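Local coordinates for interferon gamma receptor 1 (Gallus gallus, PDB 4EQ3), which probably binds interferon gamma at the cell surface as a cytokine receptor chain, through an extracellular part built of two fibronectin type III-like domains, at residues F41-K46 with F82-I87; T15-K20 with V96-F101. One frame throughout, in Å; residues are numbered along the deposited sequence.

In the fold
Both contacts belong to the N-terminal of the two fibronectin type III-like domains. From the N terminus, the chain first lays down residues 15-20, at the start of edge strand 17-22 of the three-stranded sheet, pairs back through strand 25-31 of the same sheet, then crosses to the four-stranded sheet at strand 40-46. Interaction 1 closes a loop when strand 81-88 returns antiparallel beside 41-46, forming the two central strands of that sheet. The chain then turns back along strand 91-97, and interaction 2 closes the longer loop, which contains the first, by bringing 96-101 against 15-20. Interaction 1 thus builds a sheet, whereas interaction 2 joins the two sheets; probable backbone hydrogen bonds T98 N-F82 O and V96 N-I84 O link them.

Interaction 1: residues F41-K46 with F82-I87; sequences FVVEVK and FRIKAI
V45 and F82 lie side by side on one face of the sheet, where the CG2 bump of the valine abuts the CD2-CE2 side of F82, V45 CG2 lying 3.4 Å from F82 CE2. Farther along this face V43 CG2 rests 4.0 Å from I84 CG1, and CD1 and CE1 of F41 come up beside the small A86, whose CB sits 3.6 Å from F41 CE1. Alanine suits that place because its short side chain lets the ring come so near the strand. CG of F41 stands anti to its own carbonyl carbon (chi1 -55°); the ring packs edge-to-face with W30 and Y32. These apolar groups face the interior of a fibronectin type III-like sandwich. The two central strands of its four-stranded sheet pair here in antiparallel fashion, the axes of the two short segments approaching to 4.7 Å; L28 and W30 of the other sheet fill in against V43 and I84. The backbone ladder is regular: V42 and K85 exchange two hydrogen bonds, and so do E44 and R83. On the reverse face longer side chains suit the partly exposed surface. The extended K85 chain runs alongside V42, K85 CE 3.8 Å from V42 CB, while its NZ continues to Q92; I87 CD1 crosses obliquely onto V42 CG2 (3.7 Å), and Y95 of strand 91-97 helps bury this valine. Beside them R83 presents its guanidinium side-on, NE at 2.7 Å and NH2 at 2.8 Å both donating to E44 OE1. Carboxylate and guanidinium are nearly coplanar, 7° apart, and Y53 adds a cation-pi contact to R83.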
# COMPACT_ATOMS: atom_id res chain seq x y z
N PHE A 41 -15.83 15.28 14.44
CA PHE A 41 -15.12 15.86 13.30
C PHE A 41 -15.85 15.65 11.98
O PHE A 41 -16.67 14.75 11.85
CB PHE A 41 -13.69 15.30 13.23
CG PHE A 41 -12.90 15.48 14.49
CD1 PHE A 41 -12.35 16.72 14.81
CD2 PHE A 41 -12.70 14.42 15.36
CE1 PHE A 41 -11.63 16.89 15.97
CE2 PHE A 41 -11.98 14.59 16.53
CZ PHE A 41 -11.44 15.82 16.84
N VAL A 42 -15.54 16.51 11.01
CA VAL A 42 -16.07 16.34 9.66
C VAL A 42 -14.94 16.39 8.65
O VAL A 42 -14.18 17.36 8.60
CB VAL A 42 -17.11 17.42 9.30
CG1 VAL A 42 -17.68 17.15 7.92
CG2 VAL A 42 -18.23 17.44 10.34
N VAL A 43 -14.85 15.35 7.83
CA VAL A 43 -13.78 15.24 6.84
C VAL A 43 -14.33 15.44 5.44
O VAL A 43 -15.37 14.87 5.09
CB VAL A 43 -13.09 13.86 6.89
CG1 VAL A 43 -12.00 13.77 5.84
CG2 VAL A 43 -12.55 13.59 8.29
N GLU A 44 -13.64 16.25 4.64
CA GLU A 44 -13.99 16.42 3.24
C GLU A 44 -12.85 16.04 2.30
O GLU A 44 -11.67 16.11 2.67
CB GLU A 44 -14.42 17.86 2.97
CG GLU A 44 -15.62 18.29 3.77
CD GLU A 44 -16.20 19.60 3.28
OE1 GLU A 44 -15.42 20.55 3.06
OE2 GLU A 44 -17.43 19.67 3.09
N VAL A 45 -13.20 15.64 1.08
CA VAL A 45 -12.22 15.31 0.06
C VAL A 45 -12.40 16.18 -1.20
O VAL A 45 -13.53 16.45 -1.60
CB VAL A 45 -12.32 13.84 -0.32
CG1 VAL A 45 -13.74 13.49 -0.73
CG2 VAL A 45 -11.32 13.50 -1.43
N LYS A 46 -11.34 16.65 -1.79
CA LYS A 46 -11.38 17.36 -3.04
C LYS A 46 -10.76 16.49 -4.18
O LYS A 46 -9.58 16.35 -4.24
CB LYS A 46 -10.70 18.71 -2.90
CG LYS A 46 -10.57 19.47 -4.16
CD LYS A 46 -10.30 20.91 -3.99
CE LYS A 46 -8.98 21.22 -3.37
NZ LYS A 46 -8.39 22.46 -3.75
N PHE A 82 -7.52 16.67 1.29
CA PHE A 82 -8.52 16.36 2.32
C PHE A 82 -8.49 17.44 3.37
O PHE A 82 -7.50 18.15 3.52
CB PHE A 82 -8.26 14.98 2.95
CG PHE A 82 -8.02 13.89 1.96
CD1 PHE A 82 -6.73 13.54 1.60
CD2 PHE A 82 -9.09 13.21 1.38
CE1 PHE A 82 -6.50 12.52 0.68
CE2 PHE A 82 -8.87 12.20 0.46
CZ PHE A 82 -7.57 11.86 0.11
N ARG A 83 -9.59 17.59 4.11
CA ARG A 83 -9.62 18.60 5.16
C ARG A 83 -10.56 18.20 6.29
O ARG A 83 -11.51 17.44 6.09
CB ARG A 83 -9.99 19.98 4.60
CG ARG A 83 -11.45 20.13 4.17
CD ARG A 83 -11.68 21.54 3.60
NE ARG A 83 -13.05 21.79 3.16
CZ ARG A 83 -13.44 22.94 2.61
NH1 ARG A 83 -12.57 23.93 2.46
NH2 ARG A 83 -14.70 23.12 2.23
N ILE A 84 -10.30 18.71 7.49
CA ILE A 84 -11.10 18.32 8.63
C ILE A 84 -11.43 19.52 9.48
O ILE A 84 -10.57 20.35 9.73
CB ILE A 84 -10.33 17.33 9.54
CG1 ILE A 84 -9.63 16.25 8.70
CG2 ILE A 84 -11.27 16.74 10.59
CD1 ILE A 84 -8.13 16.22 8.86
N LYS A 85 -12.66 19.58 9.96
CA LYS A 85 -13.02 20.60 10.95
C LYS A 85 -13.52 19.90 12.20
O LYS A 85 -13.98 18.76 12.14
CB LYS A 85 -14.10 21.54 10.41
CG LYS A 85 -15.45 20.85 10.19
CD LYS A 85 -16.54 21.85 9.84
CE LYS A 85 -17.80 21.13 9.39
NZ LYS A 85 -18.92 22.07 9.08
N ALA A 86 -13.43 20.60 13.33
CA ALA A 86 -13.89 20.07 14.62
C ALA A 86 -15.20 20.71 15.06
O ALA A 86 -15.43 21.91 14.87
CB ALA A 86 -12.83 20.29 15.68
N ILE A 87 -16.07 19.89 15.65
CA ILE A 87 -17.30 20.39 16.24
C ILE A 87 -17.29 20.16 17.74
O ILE A 87 -17.13 19.04 18.22
CB ILE A 87 -18.52 19.70 15.64
CG1 ILE A 87 -18.46 19.76 14.11
CG2 ILE A 87 -19.79 20.35 16.17
CD1 ILE A 87 -19.52 18.91 13.43

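Interaction 2: residues T15-K20 with V96-F101; sequences TGTSVK and VETDEF
T17 and T98 mark the nearest approach of the two backbones, their CA atoms 6.2 Å apart, too wide for strand pairing, so that side chains and water bridge the gap. This is sheet-to-sheet packing at one margin of the fibronectin type III-like sandwich: T17 and V19 belong to an edge strand of one sheet, while V96 lies near the end of an edge strand of the other. T17 CG2 and V96 CG1 meet tip to tip at 4.1 Å, and T17 CB lies 4.0 Å from T98 CG2. The two methyls of V19 divide the work. CG1, anti to the backbone N (chi1 180°), lies 3.7 Å from F101 CD1, while V19 CG2 lies 4.1 Å from T98 CG2, the side chains of V19 and T98 crossing at about a right angle. Threonine suits position 98 because it has both a methyl and a hydroxyl: CG2 joins the apolar packing, while OG1 accepts from F82 N and donates to D99 O over 3.0 Å, satisfying a buried polar group. At the partly exposed T17 the hydroxyl instead engages a water 3.0 Å from T17 OG1; the same water accepts from D99 N at 2.9 Å.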
# COMPACT_ATOMS: atom_id res chain seq x y z
N THR A 15 -5.29 19.08 14.35
CA THR A 15 -3.87 19.31 14.20
C THR A 15 -3.14 18.03 13.80
O THR A 15 -3.70 16.94 13.88
CB THR A 15 -3.28 19.86 15.52
OG1 THR A 15 -2.09 20.61 15.24
CG2 THR A 15 -2.98 18.74 16.48
N GLY A 16 -1.90 18.18 13.35
CA GLY A 16 -1.05 17.06 13.00
C GLY A 16 -1.65 16.15 11.95
O GLY A 16 -1.56 14.92 12.07
N THR A 17 -2.26 16.73 10.93
CA THR A 17 -2.88 15.93 9.89
C THR A 17 -1.84 15.06 9.22
O THR A 17 -0.70 15.48 9.02
CB THR A 17 -3.58 16.80 8.82
OG1 THR A 17 -2.61 17.55 8.08
CG2 THR A 17 -4.57 17.74 9.49
N SER A 18 -2.22 13.83 8.91
CA SER A 18 -1.32 12.91 8.24
C SER A 18 -2.09 11.88 7.42
O SER A 18 -2.97 11.18 7.94
CB SER A 18 -0.42 12.21 9.25
OG SER A 18 0.42 11.28 8.60
N VAL A 19 -1.76 11.79 6.14
CA VAL A 19 -2.35 10.77 5.30
C VAL A 19 -1.32 9.65 5.17
O VAL A 19 -0.20 9.88 4.72
CB VAL A 19 -2.72 11.29 3.89
CG1 VAL A 19 -3.32 10.16 3.07
CG2 VAL A 19 -3.70 12.46 3.98
N LYS A 20 -1.70 8.46 5.61
CA LYS A 20 -0.83 7.29 5.53
C LYS A 20 -1.45 6.28 4.58
O LYS A 20 -2.56 5.82 4.80
CB LYS A 20 -0.67 6.65 6.91
CG LYS A 20 -0.14 7.61 7.94
CD LYS A 20 1.30 7.99 7.64
CE LYS A 20 2.23 6.82 7.90
NZ LYS A 20 3.61 7.31 8.19
N VAL A 96 -8.96 22.44 8.34
CA VAL A 96 -7.53 22.43 8.13
C VAL A 96 -7.27 21.42 7.02
O VAL A 96 -7.85 20.33 7.01
CB VAL A 96 -6.75 22.04 9.40
CG1 VAL A 96 -7.28 20.74 9.96
CG2 VAL A 96 -5.25 21.96 9.11
N GLU A 97 -6.41 21.81 6.08
CA GLU A 97 -6.19 21.05 4.85
C GLU A 97 -4.92 20.21 4.93
O GLU A 97 -3.93 20.61 5.55
CB GLU A 97 -6.10 22.03 3.68
CG GLU A 97 -6.14 21.40 2.31
CD GLU A 97 -6.33 22.44 1.21
OE1 GLU A 97 -5.32 23.03 0.75
OE2 GLU A 97 -7.49 22.67 0.81
N THR A 98 -4.93 19.04 4.29
CA THR A 98 -3.73 18.21 4.24
C THR A 98 -2.79 18.66 3.12
O THR A 98 -3.18 19.46 2.25
CB THR A 98 -4.06 16.72 4.00
OG1 THR A 98 -4.71 16.57 2.73
CG2 THR A 98 -4.96 16.17 5.11
N ASP A 99 -1.56 18.15 3.14
CA ASP A 99 -0.68 18.24 1.99
C ASP A 99 -1.37 17.60 0.79
O ASP A 99 -2.27 16.77 0.94
CB ASP A 99 0.64 17.49 2.23
CG ASP A 99 1.48 18.12 3.33
OD1 ASP A 99 1.32 19.33 3.61
OD2 ASP A 99 2.33 17.39 3.90
N GLU A 100 -0.94 17.99 -0.41
CA GLU A 100 -1.39 17.33 -1.63
C GLU A 100 -1.08 15.84 -1.54
O GLU A 100 -0.02 15.45 -1.07
CB GLU A 100 -0.66 17.93 -2.83
CG GLU A 100 -0.91 17.20 -4.14
CD GLU A 100 -0.28 17.92 -5.33
OE1 GLU A 100 0.43 18.92 -5.10
OE2 GLU A 100 -0.51 17.50 -6.47
N PHE A 101 -2.01 15.02 -2.00
CA PHE A 101 -1.81 13.58 -1.96
C PHE A 101 -1.95 12.97 -3.33
O PHE A 101 -2.96 13.16 -4.01
CB PHE A 101 -2.76 12.90 -0.96
CG PHE A 101 -2.68 11.39 -0.99
CD1 PHE A 101 -1.75 10.72 -0.21
CD2 PHE A 101 -3.53 10.65 -1.79
CE1 PHE A 101 -1.68 9.32 -0.23
CE2 PHE A 101 -3.46 9.26 -1.82
CZ PHE A 101 -2.54 8.59 -1.04
O HOH W 1 -1.01 16.75 5.65